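Local coordinates for cytochrome B5-HOST origin (Ostreococcus tauri virus 2, PDB 4B8N), which binds heme in a cytochrome b5 fold and probably serves as an electron-transfer protein of this algal virus, at residues 28-33 / 57-62; 35-40 / 83-88. One frame throughout, in Å; residues are numbered along the deposited sequence.

Contact 1: residues 28-33 / 57-62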
ATOM      1  N   GLU A  28      12.111  -1.328  -3.053  1.00 24.48           N
ATOM      2  CA  GLU A  28      12.485  -2.699  -2.664  1.00 25.12           C
ATOM      3  C   GLU A  28      11.636  -3.264  -1.514  1.00 29.88           C
ATOM      4  O   GLU A  28      11.622  -4.485  -1.252  1.00 28.22           O
ATOM      5  CB  GLU A  28      13.985  -2.755  -2.316  1.00 24.78           C
ATOM      6  CG  GLU A  28      14.916  -2.417  -3.488  1.00 31.75           C
ATOM      7  CD  GLU A  28      15.186  -0.920  -3.695  1.00 33.44           C
ATOM      8  OE1 GLU A  28      14.578  -0.063  -3.015  1.00 27.46           O
ATOM      9  OE2 GLU A  28      16.029  -0.587  -4.556  1.00 32.28           O
ATOM     10  N   ASP A  29      10.915  -2.383  -0.827  1.00 26.83           N
ATOM     11  CA  ASP A  29      10.188  -2.772   0.379  1.00 24.59           C
ATOM     12  C   ASP A  29       9.105  -1.722   0.630  1.00 25.89           C
ATOM     13  O   ASP A  29       9.313  -0.756   1.371  1.00 21.49           O
ATOM     14  CB  ASP A  29      11.184  -2.858   1.547  1.00 26.50           C
ATOM     15  CG  ASP A  29      10.543  -3.315   2.847  1.00 30.64           C
ATOM     16  OD1 ASP A  29       9.381  -3.789   2.857  1.00 26.76           O
ATOM     17  OD2 ASP A  29      11.219  -3.181   3.880  1.00 37.72           O
ATOM     18  N   CYS A  30       7.953  -1.915  -0.008  1.00 22.26           N
ATOM     19  CA  CYS A  30       6.966  -0.849  -0.187  1.00 22.77           C
ATOM     20  C   CYS A  30       5.600  -1.183   0.416  1.00 23.07           C
ATOM     21  O   CYS A  30       4.834  -1.968  -0.154  1.00 27.14           O
ATOM     22  CB  CYS A  30       6.825  -0.538  -1.683  1.00 20.65           C
ATOM     23  SG  CYS A  30       5.667   0.795  -2.068  1.00 22.02           S
ATOM     24  N   TRP A  31       5.301  -0.597   1.577  1.00 22.15           N
ATOM     25  CA  TRP A  31       3.979  -0.764   2.179  1.00 24.19           C
ATOM     26  C   TRP A  31       3.230   0.501   2.021  1.00 21.26           C
ATOM     27  O   TRP A  31       3.815   1.575   2.108  1.00 23.91           O
ATOM     28  CB  TRP A  31       4.066  -1.036   3.665  1.00 23.11           C
ATOM     29  CG  TRP A  31       4.623  -2.366   4.088  1.00 25.20           C
ATOM     30  CD1 TRP A  31       5.218  -3.349   3.302  1.00 25.24           C
ATOM     31  CD2 TRP A  31       4.692  -2.879   5.464  1.00 24.95           C
ATOM     32  NE1 TRP A  31       5.613  -4.417   4.077  1.00 23.21           N
ATOM     33  CE2 TRP A  31       5.332  -4.193   5.382  1.00 24.36           C
ATOM     34  CE3 TRP A  31       4.289  -2.400   6.709  1.00 24.98           C
ATOM     35  CZ2 TRP A  31       5.547  -4.979   6.506  1.00 28.72           C
ATOM     36  CZ3 TRP A  31       4.524  -3.200   7.837  1.00 27.47           C
ATOM     37  CH2 TRP A  31       5.132  -4.457   7.733  1.00 31.72           C
ATOM     38  N   VAL A  32       1.925   0.399   1.818  1.00 18.51           N
ATOM     39  CA  VAL A  32       1.068   1.576   1.655  1.00 21.47           C
ATOM     40  C   VAL A  32      -0.220   1.356   2.457  1.00 23.29           C
ATOM     41  O   VAL A  32      -0.760   0.246   2.451  1.00 17.98           O
ATOM     42  CB  VAL A  32       0.736   1.841   0.158  1.00 21.79           C
ATOM     43  CG1 VAL A  32      -0.220   3.009   0.001  1.00 25.84           C
ATOM     44  CG2 VAL A  32       2.005   2.110  -0.643  1.00 25.29           C
ATOM     45  N   ILE A  33      -0.686   2.402   3.148  1.00 21.99           N
ATOM     46  CA  ILE A  33      -1.945   2.351   3.908  1.00 21.19           C
ATOM     47  C   ILE A  33      -3.064   2.912   3.040  1.00 21.62           C
ATOM     48  O   ILE A  33      -2.948   4.018   2.511  1.00 20.59           O
ATOM     49  CB  ILE A  33      -1.910   3.178   5.228  1.00 21.51           C
ATOM     50  CG1 ILE A  33      -0.739   2.770   6.143  1.00 20.02           C
ATOM     51  CG2 ILE A  33      -3.250   3.041   5.977  1.00 23.95           C
ATOM     52  CD1 ILE A  33      -0.394   3.816   7.210  1.00 20.37           C
ATOM     53  N   LEU A  57       6.067   6.823  -4.398  1.00 19.50           N
ATOM     54  CA  LEU A  57       5.829   8.148  -3.809  1.00 24.42           C
ATOM     55  C   LEU A  57       5.142   8.079  -2.455  1.00 24.18           C
ATOM     56  O   LEU A  57       5.354   8.953  -1.613  1.00 21.64           O
ATOM     57  CB  LEU A  57       4.938   8.995  -4.716  1.00 22.58           C
ATOM     58  CG  LEU A  57       5.515  10.077  -5.616  1.00 30.28           C
ATOM     59  CD1 LEU A  57       4.379  10.771  -6.365  1.00 26.04           C
ATOM     60  CD2 LEU A  57       6.311  11.078  -4.793  1.00 26.87           C
ATOM     61  N   PHE A  58       4.301   7.059  -2.265  1.00 25.83           N
ATOM     62  CA  PHE A  58       3.536   6.888  -1.027  1.00 21.11           C
ATOM     63  C   PHE A  58       4.040   5.727  -0.159  1.00 26.12           C
ATOM     64  O   PHE A  58       3.364   5.331   0.801  1.00 25.38           O
ATOM     65  CB  PHE A  58       2.034   6.757  -1.337  1.00 24.50           C
ATOM     66  CG  PHE A  58       1.427   8.021  -1.884  1.00 26.09           C
ATOM     67  CD1 PHE A  58       1.554   8.351  -3.227  1.00 23.59           C
ATOM     68  CD2 PHE A  58       0.760   8.903  -1.041  1.00 24.24           C
ATOM     69  CE1 PHE A  58       1.037   9.538  -3.726  1.00 22.78           C
ATOM     70  CE2 PHE A  58       0.227  10.091  -1.533  1.00 33.73           C
ATOM     71  CZ  PHE A  58       0.360  10.406  -2.881  1.00 30.27           C
ATOM     72  N   ALA A  59       5.220   5.194  -0.479  1.00 23.01           N
ATOM     73  CA  ALA A  59       5.795   4.092   0.306  1.00 21.15           C
ATOM     74  C   ALA A  59       5.949   4.476   1.781  1.00 28.52           C
ATOM     75  O   ALA A  59       6.559   5.500   2.123  1.00 23.85           O
ATOM     76  CB  ALA A  59       7.124   3.637  -0.275  1.00 21.42           C
ATOM     77  N   GLY A  60       5.366   3.656   2.646  1.00 24.48           N
ATOM     78  CA  GLY A  60       5.395   3.902   4.078  1.00 22.03           C
ATOM     79  C   GLY A  60       4.374   4.896   4.586  1.00 21.10           C
ATOM     80  O   GLY A  60       4.414   5.267   5.761  1.00 22.41           O
ATOM     81  N   LYS A  61       3.456   5.310   3.709  1.00 22.40           N
ATOM     82  CA  LYS A  61       2.507   6.378   3.996  1.00 25.75           C
ATOM     83  C   LYS A  61       1.079   6.000   3.701  1.00 25.37           C
ATOM     84  O   LYS A  61       0.800   4.918   3.169  1.00 24.01           O
ATOM     85  CB  LYS A  61       2.870   7.634   3.195  1.00 30.52           C
ATOM     86  CG  LYS A  61       4.303   8.077   3.429  1.00 35.05           C
ATOM     87  CD  LYS A  61       4.535   9.505   2.969  1.00 47.13           C
ATOM     88  CE  LYS A  61       6.021   9.785   2.871  1.00 42.94           C
ATOM     89  NZ  LYS A  61       6.597   9.032   1.721  1.00 42.19           N
ATOM     90  N   ASP A  62       0.174   6.917   4.029  1.00 29.34           N
ATOM     91  CA  ASP A  62      -1.234   6.754   3.735  1.00 24.93           C
ATOM     92  C   ASP A  62      -1.566   7.311   2.343  1.00 33.10           C
ATOM     93  O   ASP A  62      -1.307   8.473   2.061  1.00 30.19           O
ATOM     94  CB  ASP A  62      -2.061   7.463   4.798  1.00 28.31           C
ATOM     95  CG  ASP A  62      -3.504   7.000   4.811  1.00 26.56           C
ATOM     96  OD1 ASP A  62      -4.151   7.031   3.749  1.00 32.79           O
ATOM     97  OD2 ASP A  62      -3.973   6.600   5.894  1.00 32.46           O
TER

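Contact 2: residues 35-40 / 83-88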
ATOM      1  N   LYS A  35      -7.286   3.218   3.604  1.00 27.33           N
ATOM      2  CA  LYS A  35      -8.388   3.062   4.569  1.00 26.50           C
ATOM      3  C   LYS A  35      -8.013   2.197   5.747  1.00 31.10           C
ATOM      4  O   LYS A  35      -8.724   1.233   6.048  1.00 32.66           O
ATOM      5  CB  LYS A  35      -9.658   2.502   3.906  1.00 28.84           C
ATOM      6  CG  LYS A  35     -10.116   3.284   2.680  1.00 34.35           C
ATOM      7  CD  LYS A  35     -11.492   2.858   2.205  1.00 38.75           C
ATOM      8  CE  LYS A  35     -11.465   1.460   1.598  1.00 49.18           C
ATOM      9  NZ  LYS A  35     -10.494   1.322   0.473  1.00 45.08           N
ATOM     10  N   ASP A  36      -6.878   2.514   6.375  1.00 25.07           N
ATOM     11  CA  ASP A  36      -6.430   1.859   7.609  1.00 27.96           C
ATOM     12  C   ASP A  36      -6.055   0.379   7.470  1.00 28.33           C
ATOM     13  O   ASP A  36      -5.908  -0.337   8.481  1.00 26.60           O
ATOM     14  CB  ASP A  36      -7.454   2.080   8.739  1.00 31.38           C
ATOM     15  CG  ASP A  36      -7.541   3.549   9.177  1.00 39.96           C
ATOM     16  OD1 ASP A  36      -6.564   4.316   9.000  1.00 37.35           O
ATOM     17  OD2 ASP A  36      -8.598   3.942   9.694  1.00 37.84           O
ATOM     18  N   ILE A  37      -5.883  -0.060   6.220  1.00 23.68           N
ATOM     19  CA  ILE A  37      -5.383  -1.410   5.903  1.00 20.74           C
ATOM     20  C   ILE A  37      -4.016  -1.308   5.235  1.00 23.48           C
ATOM     21  O   ILE A  37      -3.843  -0.516   4.304  1.00 24.67           O
ATOM     22  CB  ILE A  37      -6.358  -2.193   4.987  1.00 21.93           C
ATOM     23  CG1 ILE A  37      -7.694  -2.442   5.706  1.00 26.46           C
ATOM     24  CG2 ILE A  37      -5.758  -3.529   4.548  1.00 17.14           C
ATOM     25  CD1 ILE A  37      -7.591  -3.335   6.937  1.00 22.55           C
ATOM     26  N   VAL A  38      -3.046  -2.097   5.711  1.00 20.91           N
ATOM     27  CA  VAL A  38      -1.689  -2.050   5.164  1.00 18.92           C
ATOM     28  C   VAL A  38      -1.562  -3.061   4.023  1.00 23.17           C
ATOM     29  O   VAL A  38      -1.900  -4.225   4.192  1.00 21.73           O
ATOM     30  CB  VAL A  38      -0.628  -2.347   6.251  1.00 20.84           C
ATOM     31  CG1 VAL A  38       0.780  -2.128   5.720  1.00 17.79           C
ATOM     32  CG2 VAL A  38      -0.860  -1.488   7.481  1.00 23.49           C
ATOM     33  N   TYR A  39      -1.095  -2.598   2.865  1.00 21.70           N
ATOM     34  CA  TYR A  39      -0.812  -3.448   1.714  1.00 22.69           C
ATOM     35  C   TYR A  39       0.694  -3.479   1.452  1.00 23.49           C
ATOM     36  O   TYR A  39       1.351  -2.447   1.512  1.00 24.21           O
ATOM     37  CB  TYR A  39      -1.551  -2.903   0.478  1.00 23.97           C
ATOM     38  CG  TYR A  39      -3.058  -2.861   0.648  1.00 23.14           C
ATOM     39  CD1 TYR A  39      -3.699  -1.760   1.230  1.00 22.96           C
ATOM     40  CD2 TYR A  39      -3.839  -3.943   0.270  1.00 24.84           C
ATOM     41  CE1 TYR A  39      -5.079  -1.736   1.404  1.00 25.50           C
ATOM     42  CE2 TYR A  39      -5.213  -3.926   0.423  1.00 25.55           C
ATOM     43  CZ  TYR A  39      -5.832  -2.836   0.995  1.00 21.18           C
ATOM     44  OH  TYR A  39      -7.203  -2.851   1.144  1.00 19.68           O
ATOM     45  N   ASP A  40       1.238  -4.660   1.176  1.00 18.67           N
ATOM     46  CA  ASP A  40       2.616  -4.761   0.723  1.00 22.77           C
ATOM     47  C   ASP A  40       2.596  -4.758  -0.790  1.00 22.92           C
ATOM     48  O   ASP A  40       2.254  -5.764  -1.416  1.00 19.00           O
ATOM     49  CB  ASP A  40       3.320  -6.005   1.267  1.00 23.70           C
ATOM     50  CG  ASP A  40       4.782  -6.112   0.804  1.00 25.28           C
ATOM     51  OD1 ASP A  40       5.235  -5.335  -0.064  1.00 26.06           O
ATOM     52  OD2 ASP A  40       5.491  -6.990   1.326  1.00 34.35           O
ATOM     53  N   GLU A  83      -2.253 -12.439  -0.144  1.00 26.02           N
ATOM     54  CA  GLU A  83      -0.869 -12.408   0.341  1.00 31.57           C
ATOM     55  C   GLU A  83      -0.290 -10.984   0.526  1.00 29.21           C
ATOM     56  O   GLU A  83       0.646 -10.794   1.311  1.00 30.51           O
ATOM     57  CB  GLU A  83       0.052 -13.280  -0.518  1.00 46.17           C
ATOM     58  CG  GLU A  83       0.203 -12.831  -1.962  1.00 52.55           C
ATOM     59  CD  GLU A  83       1.116 -13.744  -2.757  1.00 76.83           C
ATOM     60  OE1 GLU A  83       1.001 -14.983  -2.611  1.00 73.96           O
ATOM     61  OE2 GLU A  83       1.943 -13.225  -3.538  1.00100.94           O
ATOM     62  N   VAL A  84      -0.845  -9.993  -0.176  1.00 25.00           N
ATOM     63  CA  VAL A  84      -0.336  -8.614  -0.045  1.00 23.95           C
ATOM     64  C   VAL A  84      -1.113  -7.780   0.970  1.00 21.64           C
ATOM     65  O   VAL A  84      -0.712  -6.658   1.300  1.00 23.13           O
ATOM     66  CB  VAL A  84      -0.233  -7.864  -1.402  1.00 23.72           C
ATOM     67  CG1 VAL A  84       0.684  -8.614  -2.365  1.00 24.08           C
ATOM     68  CG2 VAL A  84      -1.604  -7.608  -2.020  1.00 25.59           C
ATOM     69  N   VAL A  85      -2.232  -8.316   1.446  1.00 21.62           N
ATOM     70  CA  VAL A  85      -3.062  -7.598   2.404  1.00 24.30           C
ATOM     71  C   VAL A  85      -2.570  -7.992   3.786  1.00 27.87           C
ATOM     72  O   VAL A  85      -2.850  -9.087   4.267  1.00 27.04           O
ATOM     73  CB  VAL A  85      -4.567  -7.899   2.236  1.00 22.45           C
ATOM     74  CG1 VAL A  85      -5.386  -7.010   3.161  1.00 19.66           C
ATOM     75  CG2 VAL A  85      -5.004  -7.728   0.782  1.00 21.75           C
ATOM     76  N   LEU A  86      -1.825  -7.092   4.418  1.00 23.27           N
ATOM     77  CA  LEU A  86      -1.154  -7.420   5.663  1.00 27.94           C
ATOM     78  C   LEU A  86      -2.074  -7.311   6.872  1.00 31.40           C
ATOM     79  O   LEU A  86      -1.943  -8.094   7.806  1.00 28.07           O
ATOM     80  CB  LEU A  86       0.104  -6.560   5.851  1.00 25.48           C
ATOM     81  CG  LEU A  86       1.129  -6.584   4.704  1.00 26.99           C
ATOM     82  CD1 LEU A  86       2.364  -5.840   5.148  1.00 27.98           C
ATOM     83  CD2 LEU A  86       1.497  -8.002   4.263  1.00 31.19           C
ATOM     84  N   GLY A  87      -2.998  -6.351   6.848  1.00 31.24           N
ATOM     85  CA  GLY A  87      -3.940  -6.152   7.950  1.00 26.24           C
ATOM     86  C   GLY A  87      -4.129  -4.688   8.327  1.00 31.56           C
ATOM     87  O   GLY A  87      -3.570  -3.793   7.684  1.00 23.85           O
ATOM     88  N   PRO A  88      -4.916  -4.428   9.387  1.00 31.14           N
ATOM     89  CA  PRO A  88      -5.173  -3.046   9.763  1.00 27.56           C
ATOM     90  C   PRO A  88      -4.009  -2.399  10.541  1.00 27.46           C
ATOM     91  O   PRO A  88      -3.261  -3.099  11.238  1.00 25.48           O
ATOM     92  CB  PRO A  88      -6.427  -3.164  10.643  1.00 28.33           C
ATOM     93  CG  PRO A  88      -6.260  -4.493  11.324  1.00 30.72           C
ATOM     94  CD  PRO A  88      -5.532  -5.382  10.333  1.00 36.34           C
TER

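Contact 1: residues 28-33 / 57-62
W31 and G60 meet through a short backbone bond: the G60 amide reaches W31 O at 2.7 Å, with a C=O...N angle of 169°, so the donor lies almost on the carbonyl axis. Two residues on, the I33 amide gives a nearly linear bond to K61 O (2.9 Å, 178° at the hydrogen). Both bonds use turn residues: F58-K61 is a type II turn, closed by K61 N on F58 O, with G60 at positive phi. These bonds fasten the turn to strand 29-34. I33 is also backbone-bonded to A63, and C30 N is satisfied by T42 OG1.

C30 SG, anti to its backbone N (chi1 -178°), lies against A59 CB at 3.7 Å, and V32 CG2 packs on F58 O. I33 and D62 cross at about a right angle, CG2 to OD2 at 3.6 Å, with a secondary CA-H...O contact from D62 CA to I33 O (3.5 Å); the other carboxylate oxygen, OD1, is taken by T64 OG1. F58 belongs to the heme pocket, its side chain about 4 Å from the bound heme. The turn links helix 52-56 to helix 64-70, whereas strand 29-34 packs I33 on helix 18-22 and pairs with strand 37-40.

Contact 2: residues 35-40 / 83-88
V38 and the L86-G87 pair form a classic beta bulge in the antiparallel sheet of the cytochrome b5 fold, where strands 37-40 and 85-88 run at 162° with their axes 4.4 Å apart. V38 N bonds to G87 O at 2.7 Å in an almost straight line, while V38 O accepts L86 N along a more bent path (150° at the hydrogen). The register then slips by one residue, and D40 N finds V84 O in the plane of that carbonyl, at 2.8 Å. L86 has psi -35° instead of an extended value, and G87 adopts backbone angles at which a CB would press on the preceding carbonyl oxygen and on P88 CD.

I37, Y39, V85 and P88 share one face. The I37 side chain reaches V85 CG1 with CG2 and lies over P88 with CD1, 3.7 Å from P88 CA. The Y39 and V85 side chains run alongside in the same direction, Y39 CE2 touching V85 CG2 at 3.8 Å; Y39 also packs on L76 of helix 75-79, and its side chain comes to about 5 Å from the bound heme. On the other side of the strands, where V38 and L86 both touch W31, V38 CG1 meets L86 CD1 at 4.1 Å. Both L86 methyls, CD1 and CD2, rest 4.0 Å from D40 CB.

How the contacts relate
After helix 18-22 and strand 25-26, the chain enters strand 29-34, which leads through a short turn into strand 37-40, so the first segments of both contacts are sheet neighbours. The chain then passes through helix 52-56 to residues 57-62, where contact 1 closes its loop onto strand 29-34. After helices 64-70 and 75-79, residues 83-88 return to strand 37-40, and contact 2 closes the longer loop. The segments alternate, so the two loops cross instead of nesting. Their centres lie 11 Å apart, joined by a probable V32 O to Y39 N hydrogen bond. Together they tie the inter-helix turn and the C-terminal edge strand to the two central strands.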